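Local coordinates for beta-lactamase domain protein (PDB 5I0P) that binds two zinc ions in a metallo-beta-lactamase fold and is probably a metal-dependent hydrolase, its substrate not being established, at residues Trp66-Cys71 with Leu96-Thr101; Arg126-Leu131 with Arg188-Arg193. All blocks are in the same frame, centred on the assembly; numbering follows the deposited sequence. Where two conformers were deposited one is given.

Contact 1: residues Trp66-Cys71 with Leu96-Thr101; sequences WTIVDC and LRVLVT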
# COMPACT_ATOMS: atom_id res chain seq x y z
N TRP A 66 -13.95 11.58 13.96
CA TRP A 66 -13.22 11.28 12.75
C TRP A 66 -12.63 9.88 12.83
O TRP A 66 -12.06 9.48 13.85
CB TRP A 66 -12.11 12.32 12.54
CG TRP A 66 -12.68 13.72 12.52
CD1 TRP A 66 -12.87 14.57 13.60
CD2 TRP A 66 -13.15 14.43 11.38
NE1 TRP A 66 -13.44 15.75 13.19
CE2 TRP A 66 -13.61 15.70 11.83
CE3 TRP A 66 -13.22 14.13 10.01
CZ2 TRP A 66 -14.14 16.64 10.96
CZ3 TRP A 66 -13.74 15.07 9.15
CH2 TRP A 66 -14.20 16.32 9.63
N THR A 67 -12.74 9.15 11.73
CA THR A 67 -11.97 7.93 11.56
C THR A 67 -10.77 8.29 10.69
O THR A 67 -10.93 8.92 9.64
CB THR A 67 -12.77 6.82 10.91
OG1 THR A 67 -13.71 6.33 11.87
CG2 THR A 67 -11.83 5.67 10.52
N ILE A 68 -9.58 7.98 11.18
CA ILE A 68 -8.36 8.20 10.43
C ILE A 68 -8.09 6.98 9.58
O ILE A 68 -8.21 5.84 10.05
CB ILE A 68 -7.18 8.48 11.37
CG1 ILE A 68 -7.35 9.84 12.05
CG2 ILE A 68 -5.89 8.43 10.60
CD1 ILE A 68 -6.27 10.12 13.07
N VAL A 69 -7.73 7.20 8.32
CA VAL A 69 -7.20 6.11 7.50
C VAL A 69 -5.74 6.41 7.18
O VAL A 69 -5.44 7.28 6.35
CB VAL A 69 -8.02 5.91 6.22
CG1 VAL A 69 -7.42 4.75 5.37
CG2 VAL A 69 -9.50 5.65 6.60
N ASP A 70 -4.85 5.63 7.81
CA ASP A 70 -3.40 5.66 7.61
C ASP A 70 -2.75 6.85 8.32
O ASP A 70 -3.39 7.87 8.55
CB ASP A 70 -3.06 5.61 6.11
CG ASP A 70 -3.32 4.23 5.49
OD1 ASP A 70 -3.55 3.28 6.26
OD2 ASP A 70 -3.26 4.07 4.25
N CYS A 71 -1.46 6.74 8.62
CA CYS A 71 -0.87 7.44 9.75
C CYS A 71 0.34 8.31 9.44
O CYS A 71 0.61 9.26 10.19
CB CYS A 71 -0.46 6.39 10.81
SG CYS A 71 -1.78 5.27 11.22
N LEU A 96 -12.08 8.94 16.55
CA LEU A 96 -12.83 7.82 17.12
C LEU A 96 -12.12 6.48 16.97
O LEU A 96 -12.37 5.56 17.76
CB LEU A 96 -14.23 7.74 16.49
CG LEU A 96 -15.06 9.02 16.60
CD1 LEU A 96 -16.41 8.94 15.86
CD2 LEU A 96 -15.28 9.33 18.07
N ARG A 97 -11.24 6.34 15.98
CA ARG A 97 -10.53 5.10 15.72
C ARG A 97 -9.52 5.39 14.62
O ARG A 97 -9.63 6.37 13.88
CB ARG A 97 -11.49 3.96 15.31
CG ARG A 97 -12.29 4.22 14.05
CD ARG A 97 -13.18 3.08 13.65
NE ARG A 97 -14.26 3.59 12.83
CZ ARG A 97 -15.35 2.91 12.48
NH1 ARG A 97 -15.49 1.66 12.89
NH2 ARG A 97 -16.31 3.50 11.76
N VAL A 98 -8.51 4.54 14.54
CA VAL A 98 -7.51 4.63 13.49
C VAL A 98 -7.58 3.36 12.65
O VAL A 98 -7.44 2.24 13.18
CB VAL A 98 -6.11 4.85 14.06
CG1 VAL A 98 -5.11 4.91 12.95
CG2 VAL A 98 -6.08 6.13 14.90
N LEU A 99 -7.81 3.53 11.36
CA LEU A 99 -7.87 2.44 10.41
C LEU A 99 -6.62 2.47 9.54
O LEU A 99 -6.19 3.55 9.12
CB LEU A 99 -9.14 2.57 9.59
CG LEU A 99 -9.63 1.35 8.85
CD1 LEU A 99 -11.12 1.42 8.67
CD2 LEU A 99 -8.90 1.28 7.49
N VAL A 100 -6.03 1.31 9.27
CA VAL A 100 -4.78 1.22 8.52
C VAL A 100 -4.91 0.24 7.36
O VAL A 100 -5.32 -0.91 7.55
CB VAL A 100 -3.60 0.83 9.44
CG1 VAL A 100 -2.36 0.49 8.61
CG2 VAL A 100 -3.33 1.98 10.40
N THR A 101 -4.52 0.68 6.16
CA THR A 101 -4.68 -0.16 4.98
C THR A 101 -3.74 -1.37 4.99
O THR A 101 -4.11 -2.47 4.54
CB THR A 101 -4.48 0.68 3.70
OG1 THR A 101 -3.20 1.32 3.71
CG2 THR A 101 -5.55 1.72 3.55

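Contact 2: residues Arg126-Leu131 with Arg188-Arg193; sequences RLWMTL and RYRRLR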
# COMPACT_ATOMS: atom_id res chain seq x y z
N ARG A 126 -9.00 2.67 19.22
CA ARG A 126 -8.61 1.35 18.77
C ARG A 126 -8.09 1.38 17.32
O ARG A 126 -8.59 2.10 16.45
CB ARG A 126 -9.80 0.39 18.91
CG ARG A 126 -9.55 -0.96 18.27
CD ARG A 126 -8.63 -1.87 19.11
NE ARG A 126 -9.26 -2.27 20.36
CZ ARG A 126 -9.00 -1.73 21.56
NH1 ARG A 126 -8.11 -0.76 21.69
NH2 ARG A 126 -9.65 -2.16 22.64
N LEU A 127 -7.05 0.61 17.06
CA LEU A 127 -6.55 0.40 15.71
C LEU A 127 -7.39 -0.63 14.97
O LEU A 127 -7.61 -1.74 15.47
CB LEU A 127 -5.10 -0.08 15.78
CG LEU A 127 -4.63 -0.77 14.51
CD1 LEU A 127 -4.46 0.28 13.43
CD2 LEU A 127 -3.33 -1.56 14.74
N TRP A 128 -7.82 -0.30 13.74
CA TRP A 128 -8.52 -1.22 12.84
C TRP A 128 -7.59 -1.62 11.69
O TRP A 128 -7.09 -0.76 10.96
CB TRP A 128 -9.82 -0.59 12.31
CG TRP A 128 -10.88 -0.35 13.41
CD1 TRP A 128 -10.70 0.31 14.58
CD2 TRP A 128 -12.27 -0.74 13.38
NE1 TRP A 128 -11.87 0.33 15.31
CE2 TRP A 128 -12.85 -0.31 14.59
CE3 TRP A 128 -13.07 -1.42 12.45
CZ2 TRP A 128 -14.20 -0.56 14.92
CZ3 TRP A 128 -14.40 -1.67 12.76
CH2 TRP A 128 -14.95 -1.25 14.01
N MET A 129 -7.40 -2.93 11.50
CA MET A 129 -6.41 -3.43 10.54
C MET A 129 -6.74 -4.89 10.22
O MET A 129 -7.43 -5.59 10.98
CB MET A 129 -5.00 -3.31 11.11
CG MET A 129 -3.85 -3.27 10.15
SD MET A 129 -2.40 -2.74 11.09
CE MET A 129 -1.09 -2.74 9.85
N THR A 130 -6.24 -5.37 9.08
CA THR A 130 -6.39 -6.79 8.81
C THR A 130 -5.38 -7.57 9.63
O THR A 130 -4.34 -7.05 10.05
CB THR A 130 -6.19 -7.12 7.33
OG1 THR A 130 -4.85 -6.83 6.94
CG2 THR A 130 -7.20 -6.40 6.43
N LEU A 131 -5.73 -8.84 9.88
CA LEU A 131 -4.88 -9.72 10.68
C LEU A 131 -3.50 -9.90 10.05
O LEU A 131 -2.48 -9.89 10.76
CB LEU A 131 -5.56 -11.07 10.85
CG LEU A 131 -4.84 -12.07 11.77
CD1 LEU A 131 -5.86 -12.94 12.53
CD2 LEU A 131 -3.84 -12.98 11.02
N ARG A 188 -3.15 -3.89 20.62
CA ARG A 188 -4.46 -4.49 20.39
C ARG A 188 -4.98 -3.98 19.06
O ARG A 188 -4.58 -2.92 18.60
CB ARG A 188 -5.49 -4.08 21.47
CG ARG A 188 -5.16 -4.50 22.82
CD ARG A 188 -6.02 -3.78 23.82
NE ARG A 188 -5.81 -4.40 25.11
CZ ARG A 188 -4.77 -4.17 25.90
NH1 ARG A 188 -3.85 -3.30 25.53
NH2 ARG A 188 -4.67 -4.82 27.06
N TYR A 189 -5.94 -4.70 18.50
CA TYR A 189 -6.53 -4.22 17.27
C TYR A 189 -7.91 -4.81 17.12
O TYR A 189 -8.25 -5.79 17.77
CB TYR A 189 -5.62 -4.55 16.07
CG TYR A 189 -5.77 -5.95 15.55
CD1 TYR A 189 -5.49 -7.03 16.37
CD2 TYR A 189 -6.13 -6.20 14.23
CE1 TYR A 189 -5.59 -8.32 15.89
CE2 TYR A 189 -6.24 -7.47 13.75
CZ TYR A 189 -5.97 -8.53 14.59
OH TYR A 189 -6.08 -9.80 14.15
N ARG A 190 -8.72 -4.14 16.30
CA ARG A 190 -10.00 -4.65 15.83
C ARG A 190 -9.80 -5.13 14.40
O ARG A 190 -9.40 -4.34 13.52
CB ARG A 190 -11.06 -3.56 15.90
CG ARG A 190 -12.46 -3.99 15.50
CD ARG A 190 -13.39 -3.83 16.67
NE ARG A 190 -14.80 -3.97 16.31
CZ ARG A 190 -15.76 -3.31 16.92
NH1 ARG A 190 -15.45 -2.46 17.89
NH2 ARG A 190 -17.02 -3.46 16.54
N ARG A 191 -10.07 -6.41 14.16
CA ARG A 191 -9.71 -7.05 12.90
C ARG A 191 -10.69 -6.69 11.79
O ARG A 191 -11.92 -6.77 11.97
CB ARG A 191 -9.64 -8.56 13.08
CG ARG A 191 -9.31 -9.32 11.80
CD ARG A 191 -9.38 -10.79 12.08
NE ARG A 191 -8.80 -11.60 11.03
CZ ARG A 191 -8.84 -12.92 11.06
NH1 ARG A 191 -9.48 -13.48 12.08
NH2 ARG A 191 -8.27 -13.66 10.11
N LEU A 192 -10.15 -6.25 10.66
CA LEU A 192 -10.87 -6.08 9.40
C LEU A 192 -10.67 -7.31 8.53
O LEU A 192 -9.57 -7.85 8.45
CB LEU A 192 -10.34 -4.87 8.64
CG LEU A 192 -10.47 -3.50 9.28
CD1 LEU A 192 -9.54 -2.50 8.53
CD2 LEU A 192 -11.93 -3.04 9.30
N ARG A 193 -11.74 -7.73 7.87
CA ARG A 193 -11.67 -8.87 6.97
C ARG A 193 -12.36 -8.59 5.64
O ARG A 193 -13.27 -7.77 5.54
CB ARG A 193 -12.29 -10.13 7.59
CG ARG A 193 -11.54 -10.69 8.78
CD ARG A 193 -12.16 -12.00 9.31
NE ARG A 193 -12.17 -13.07 8.31
CZ ARG A 193 -13.28 -13.61 7.82
NH1 ARG A 193 -14.47 -13.19 8.24
NH2 ARG A 193 -13.20 -14.57 6.91
O HOH W 1 -8.10 -10.02 8.62

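Contact 1: residues Trp66-Cys71 with Leu96-Thr101
D70 grips T101 with both carboxylate oxygens just past the ends of two parallel strands, 63-69 and 95-99, which helix 76-88 joins into a beta-alpha-beta unit of the metallo-beta-lactamase fold. OD1 of D70 takes the backbone N of T101 at 2.8 Å, and OD2 of D70 takes the hydroxyl OG1 of T101, also at 2.8 Å; each oxygen uses its syn lone pair. With CG of D70 anti to its own carbonyl carbon (chi1 -72°), the carboxylate reaches across to T101. OD2 has a second partner, ND1 of the zinc ligand H107, so D70 is a second-shell residue that positions H107, while T101 directly precedes the ligand H102. Negative charge on D70 would be expected to polarise the H107 imidazole. Behind this clamp the backbones pair in register, I68 beside V98 and V69 beside L99, with the N of D70 closing the series on the O of L99 (2.8 Å). SG of C71 lies against CG2 of V100 (3.7 Å) and CG1 of V98, next to L114 of helix 111-115. At the strands' other end R97, its chain extended from CG to NE, forms a salt bridge through NH2 with D58, which also accepts the T67 hydroxyl. NE of R97 meets T67 OG1 at 3.0 Å, nearly straight at 171° and in the guanidinium plane.

Contact 2: residues Arg126-Leu131 with Arg188-Arg193
Strands 126-130 and 190-192 run parallel with their axes 36° apart, W128 paired with R190 and M129 with R191, and three backbone bonds hold them: N of R190 to O of L127, N of M129 to O of R190, and N of L192 to O of M129. R190, modelled in two conformers, runs along the indole of W128 in one of them, both side chains heading in the same direction. There CG of R190 sits over the centre of the six-membered ring of W128 at 3.7 Å in a CH-pi contact. The chain, bent at chi2 (118°), carries the guanidinium over CZ2 and CH2, its plane 26° from that of the indole, though this placement of the arginine's end is tentative. L192 approaches the same indole from its edge, CD2 to CE3 of W128 at 3.7 Å. Beyond the other side of the strand pair, the Y189 ring turns its edge to O of M129, which lies 3.6 Å from CE2 of Y189 in the ring plane. L131 rests CD1 over the centre of the R191 guanidinium, 3.3 Å above its plane, while CD of R193 covers the opposite face. One water knits this end together: it accepts from N of L131 (2.9 Å) and NE of R191 and donates to O of L192. T130, at the N-cap of helix 131-141, bonds through OG1 to O of E216. Strand 190-192 is outermost in its sheet; strand 95-99 flanks 126-130 on the side opposite it, Y134 of helix 131-141 stacks on Y189, and F108 of helix 105-108 packs on L127 and M129.

Contacts 1 and 2 are two strand pairings of one sheet, their centres 11 Å apart, separated by the pairing of strand 95-99 with strand 126-130. That middle seam is probably hydrogen-bonded, V98 O to W128 N at 2.6 Å and V100 N to W128 O at 2.9 Å. W128 also joins the two through its side chain, whose indole takes part in a cation-pi contact with R97 while packing on R190. Contact 1 comes nearer to the metal site: the T101 side chain is about 7 Å from a zinc ion, whereas that of M129, in contact 2, is about 10 Å from one.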